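Phosphinothricin N-acetyltransferase (Brucella ovis, PDB 5DWM) probably transfers an acetyl group from acetyl-CoA to an amine substrate such as phosphinothricin, as a member of the GNAT acyltransferase family. Local coordinates at residues Y27-A30 against V31-T35; S156-H160 against G161-D165. One frame throughout, in Å; residues are numbered along the deposited sequence.

In the fold
Contact 1 is the C-terminal end of helix 20-33 and contact 2 the turn end of the hairpin of strands 148-159 and 162-172; their centres lie about 14 Å apart. Lys159 and His160 join them: Lys159 NZ is 2.8 Å from Val31 O and 3.0 Å from Gly34 O, both probable hydrogen bonds, and His160 NE2 is hydrogen-bonded to Leu32 O. The hairpin tip thus takes up carbonyls at the helix end. Thr35 OG1 packs 3.6 Å from Arg162 NH2. In contact 1 the side chain of Ala30 is about 8 Å from that of Ile96, which binds acetyl-CoA (none is bound to this chain); contact 2 lies away from the acetyl-CoA-binding residues and faces the second subunit.

Contact 1: Y27-A30 against V31-T35; sequences YTQA and VLTGT
Val31 N donates to Tyr27 O (2.8 Å), Leu32 N to Thr28 O and Thr33 N to Gln29 O, the i to i+4 pattern that closes the last turns of helix 20-33 in this GNAT domain, before Gly34 leaves helical geometry. Gly34 N still reaches back to Ala30 O, but weakly, with an N-H...O angle of 128°.

On the buried side, methyl CG2 of Val31 sits over one face of the Tyr27 ring, 3.7 Å from its centroid and displaced toward the rim, a CH-pi contact. Tyr27 holds CG anti to its own N (chi1 -170°), which swings the ring alongside the following turn. Its OH is hydrogen-bonded to Glu39 and Ser37, and Tyr95 meets the ring edge-to-face, so the ring is held at its hydroxyl end as well as on its face. One residue further round the helix, Thr28 CG2 and Leu32 CD1 lie side by side at 3.8 Å, while Thr28 OG1 turns back to Thr24 O.

Two donors from one residue grip the carbonyl of Gln29. Thr33 OG1 stands between its own N and carbonyl carbon (chi1 72°) and from there reaches Gln29 O at 2.7 Å, above the carbonyl plane and on the face opposite to Thr33 N.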
loop_
_atom_site.group_PDB
_atom_site.type_symbol
_atom_site.label_atom_id
_atom_site.label_comp_id
_atom_site.label_asym_id
_atom_site.label_seq_id
_atom_site.Cartn_x
_atom_site.Cartn_y
_atom_site.Cartn_z
ATOM N N TYR A 27 9.595 19.473 0.289
ATOM C CA TYR A 27 9.760 18.023 0.268
ATOM C C TYR A 27 11.234 17.632 0.345
ATOM O O TYR A 27 11.574 16.623 0.984
ATOM C CB TYR A 27 9.071 17.425 -0.967
ATOM C CG TYR A 27 9.004 15.913 -0.932
ATOM C CD1 TYR A 27 8.366 15.252 0.112
ATOM C CD2 TYR A 27 9.600 15.149 -1.925
ATOM C CE1 TYR A 27 8.325 13.865 0.169
ATOM C CE2 TYR A 27 9.565 13.752 -1.880
ATOM C CZ TYR A 27 8.924 13.129 -0.823
ATOM O OH TYR A 27 8.865 11.763 -0.752
ATOM N N THR A 28 12.120 18.417 -0.278
ATOM C CA THR A 28 13.552 18.134 -0.200
ATOM C C THR A 28 14.020 18.075 1.251
ATOM O O THR A 28 14.738 17.150 1.648
ATOM C CB THR A 28 14.334 19.185 -0.994
ATOM O OG1 THR A 28 14.093 18.996 -2.395
ATOM C CG2 THR A 28 15.845 19.097 -0.709
ATOM N N GLN A 29 13.618 19.059 2.061
ATOM C CA GLN A 29 14.003 19.046 3.472
ATOM C C GLN A 29 13.417 17.846 4.204
ATOM O O GLN A 29 14.092 17.229 5.039
ATOM C CB GLN A 29 13.589 20.354 4.152
ATOM C CG GLN A 29 14.404 21.550 3.697
ATOM C CD GLN A 29 15.888 21.243 3.673
ATOM O OE1 GLN A 29 16.465 20.846 4.686
ATOM N NE2 GLN A 29 16.509 21.399 2.504
ATOM N N ALA A 30 12.160 17.500 3.910
ATOM C CA ALA A 30 11.558 16.308 4.503
ATOM C C ALA A 30 12.349 15.047 4.162
ATOM O O ALA A 30 12.593 14.201 5.031
ATOM C CB ALA A 30 10.117 16.167 4.023
ATOM N N VAL A 31 12.771 14.916 2.903
ATOM C CA VAL A 31 13.511 13.729 2.486
ATOM C C VAL A 31 14.866 13.674 3.173
ATOM O O VAL A 31 15.293 12.616 3.655
ATOM C CB VAL A 31 13.637 13.707 0.950
ATOM C CG1 VAL A 31 14.653 12.665 0.505
ATOM C CG2 VAL A 31 12.279 13.451 0.305
ATOM N N LEU A 32 15.561 14.814 3.238
ATOM C CA LEU A 32 16.935 14.829 3.732
ATOM C C LEU A 32 17.005 14.720 5.251
ATOM O O LEU A 32 17.897 14.048 5.781
ATOM C CB LEU A 32 17.646 16.098 3.268
ATOM C CG LEU A 32 17.934 16.193 1.770
ATOM C CD1 LEU A 32 18.558 17.531 1.407
ATOM C CD2 LEU A 32 18.822 15.036 1.338
ATOM N N THR A 33 16.082 15.368 5.965
ATOM C CA THR A 33 16.167 15.481 7.416
ATOM C C THR A 33 15.111 14.686 8.170
ATOM O O THR A 33 15.163 14.654 9.403
ATOM C CB THR A 33 16.049 16.950 7.859
ATOM O OG1 THR A 33 14.696 17.399 7.685
ATOM C CG2 THR A 33 16.974 17.837 7.049
ATOM N N GLY A 34 14.148 14.056 7.488
ATOM C CA GLY A 34 13.033 13.434 8.164
ATOM C C GLY A 34 12.858 11.990 7.728
ATOM O O GLY A 34 13.516 11.509 6.802
ATOM N N THR A 35 11.951 11.306 8.422
ATOM C CA THR A 35 11.679 9.902 8.147
ATOM C C THR A 35 10.214 9.632 7.845
ATOM O O THR A 35 9.813 8.460 7.775
ATOM C CB THR A 35 12.197 9.007 9.275
ATOM O OG1 THR A 35 11.797 9.545 10.546
ATOM C CG2 THR A 35 13.708 8.902 9.217
#

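Contact 2: S156-H160 against G161-D165; sequences SGFKH and GRWLD
Phe158 presents the edge of its ring to the indole face of Trp163, a T-shaped pair with planes at 63° and centroids 4.8 Å apart, measured to the five-membered ring. The touching atom is Phe158 CD1, poised over the centre of the indole and 3.6 Å from Trp163 CD2. Beside it, Phe158 CB stands over the six-membered ring, 4.0 Å from its centroid, as a CH-pi contact. Phe158 CG lies anti to the backbone N (chi1 -170°); this lays the ring forward over the turn, where CZ comes 3.4 Å from Gly161 C and Arg162 N sits over one face. Trp163 NE1 is hydrogen-bonded to Thr179 O of the second subunit, whose Pro181 packs on Phe158.

The two aromatics form a non-hydrogen-bonded pair of an antiparallel beta hairpin, closed by a type I' turn from Lys159 to Arg162 with His160 and Gly161 at its corners, both at positive phi. Lys159 and Arg162 bond both ways through their backbones. Farther from the turn, Ser156 and Gly157 both face Leu164 in a classic beta bulge; Leu164 N binds Gly157 O at 2.7 Å.

Lys159, Arg162 and Leu164 occupy the face of the sheet away from the aromatics. Leu164 CD1 meets Lys159 CB, and Leu164 CD2 lies 3.5 Å above the plane of the Arg162 guanidinium, toward its rim; NH2 of that group forms a salt bridge with Asp131. The fully extended Lys159 chain passes CE over one face of the His160 ring, toward its rim, and carries NZ, beyond its partners at the helix end, to the carbonyls of Glu39 and Ser37, so that its three protons are probably shared among these acceptors. A water donates to His160 O and weakly accepts from Arg162 NE, in the plane of the guanidinium.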
loop_
_atom_site.group_PDB
_atom_site.type_symbol
_atom_site.label_atom_id
_atom_site.label_comp_id
_atom_site.label_asym_id
_atom_site.label_seq_id
_atom_site.Cartn_x
_atom_site.Cartn_y
_atom_site.Cartn_z
ATOM N N SER A 156 9.178 -1.598 8.444
ATOM C CA SER A 156 8.855 -1.456 7.031
ATOM C C SER A 156 9.903 -0.670 6.254
ATOM O O SER A 156 9.993 -0.821 5.026
ATOM C CB SER A 156 7.507 -0.753 6.887
ATOM O OG SER A 156 7.561 0.523 7.509
ATOM N N GLY A 157 10.673 0.181 6.917
ATOM C CA GLY A 157 11.664 0.979 6.226
ATOM C C GLY A 157 12.982 0.989 6.969
ATOM O O GLY A 157 13.036 0.820 8.190
ATOM N N PHE A 158 14.062 1.174 6.209
ATOM C CA PHE A 158 15.375 1.422 6.789
ATOM C C PHE A 158 15.930 2.674 6.135
ATOM O O PHE A 158 16.061 2.722 4.908
ATOM C CB PHE A 158 16.336 0.252 6.574
ATOM C CG PHE A 158 17.598 0.399 7.357
ATOM C CD1 PHE A 158 17.627 0.069 8.704
ATOM C CD2 PHE A 158 18.744 0.915 6.767
ATOM C CE1 PHE A 158 18.783 0.234 9.449
ATOM C CE2 PHE A 158 19.917 1.075 7.506
ATOM C CZ PHE A 158 19.936 0.733 8.843
ATOM N N LYS A 159 16.254 3.677 6.949
ATOM C CA LYS A 159 16.712 4.966 6.454
ATOM C C LYS A 159 17.488 5.653 7.566
ATOM O O LYS A 159 17.134 5.537 8.739
ATOM C CB LYS A 159 15.525 5.841 6.014
ATOM C CG LYS A 159 15.911 7.223 5.493
ATOM C CD LYS A 159 14.676 8.020 5.050
ATOM C CE LYS A 159 15.088 9.377 4.521
ATOM N NZ LYS A 159 13.931 10.228 4.134
ATOM N N HIS A 160 18.543 6.365 7.188
ATOM C CA HIS A 160 19.371 7.092 8.152
ATOM C C HIS A 160 19.852 6.180 9.278
ATOM O O HIS A 160 19.919 6.579 10.443
ATOM C CB HIS A 160 18.655 8.328 8.710
ATOM C CG HIS A 160 18.364 9.387 7.689
ATOM N ND1 HIS A 160 18.809 9.319 6.385
ATOM C CD2 HIS A 160 17.670 10.547 7.786
ATOM C CE1 HIS A 160 18.399 10.387 5.724
ATOM N NE2 HIS A 160 17.709 11.150 6.552
ATOM N N GLY A 161 20.164 4.932 8.930
ATOM C CA GLY A 161 20.717 3.988 9.882
ATOM C C GLY A 161 19.738 3.399 10.875
ATOM O O GLY A 161 20.176 2.757 11.836
ATOM N N ARG A 162 18.430 3.567 10.666
ATOM C CA ARG A 162 17.421 3.154 11.631
ATOM C C ARG A 162 16.302 2.394 10.939
ATOM O O ARG A 162 15.890 2.750 9.830
ATOM C CB ARG A 162 16.769 4.378 12.318
ATOM C CG ARG A 162 17.499 4.935 13.518
ATOM C CD ARG A 162 16.548 5.765 14.398
ATOM N NE ARG A 162 15.869 6.821 13.645
ATOM C CZ ARG A 162 14.548 6.930 13.486
ATOM N NH1 ARG A 162 13.716 6.051 14.030
ATOM N NH2 ARG A 162 14.054 7.938 12.783
ATOM N N TRP A 163 15.792 1.367 11.614
ATOM C CA TRP A 163 14.565 0.715 11.175
ATOM C C TRP A 163 13.365 1.563 11.575
ATOM O O TRP A 163 13.331 2.144 12.666
ATOM C CB TRP A 163 14.439 -0.687 11.774
ATOM C CG TRP A 163 15.337 -1.680 11.108
ATOM C CD1 TRP A 163 16.492 -2.214 11.611
ATOM C CD2 TRP A 163 15.156 -2.255 9.809
ATOM N NE1 TRP A 163 17.036 -3.103 10.699
ATOM C CE2 TRP A 163 16.236 -3.138 9.585
ATOM C CE3 TRP A 163 14.181 -2.107 8.814
ATOM C CZ2 TRP A 163 16.369 -3.863 8.405
ATOM C CZ3 TRP A 163 14.311 -2.827 7.646
ATOM C CH2 TRP A 163 15.397 -3.695 7.447
ATOM N N LEU A 164 12.376 1.618 10.686
ATOM C CA LEU A 164 11.232 2.506 10.824
ATOM C C LEU A 164 9.965 1.678 10.731
ATOM O O LEU A 164 9.917 0.698 9.988
ATOM C CB LEU A 164 11.200 3.511 9.670
ATOM C CG LEU A 164 12.519 4.208 9.317
ATOM C CD1 LEU A 164 12.326 5.116 8.104
ATOM C CD2 LEU A 164 13.061 4.996 10.502
ATOM N N ASP A 165 8.929 2.096 11.462
ATOM C CA ASP A 165 7.623 1.457 11.398
ATOM C C ASP A 165 6.660 2.345 10.626
ATOM O O ASP A 165 6.755 3.572 10.681
ATOM C CB ASP A 165 7.025 1.246 12.794
ATOM C CG ASP A 165 7.848 0.307 13.666
ATOM O OD1 ASP A 165 8.768 -0.372 13.169
ATOM O OD2 ASP A 165 7.560 0.244 14.876
HETATM O O HOH W 1 18.778 8.361 12.758
#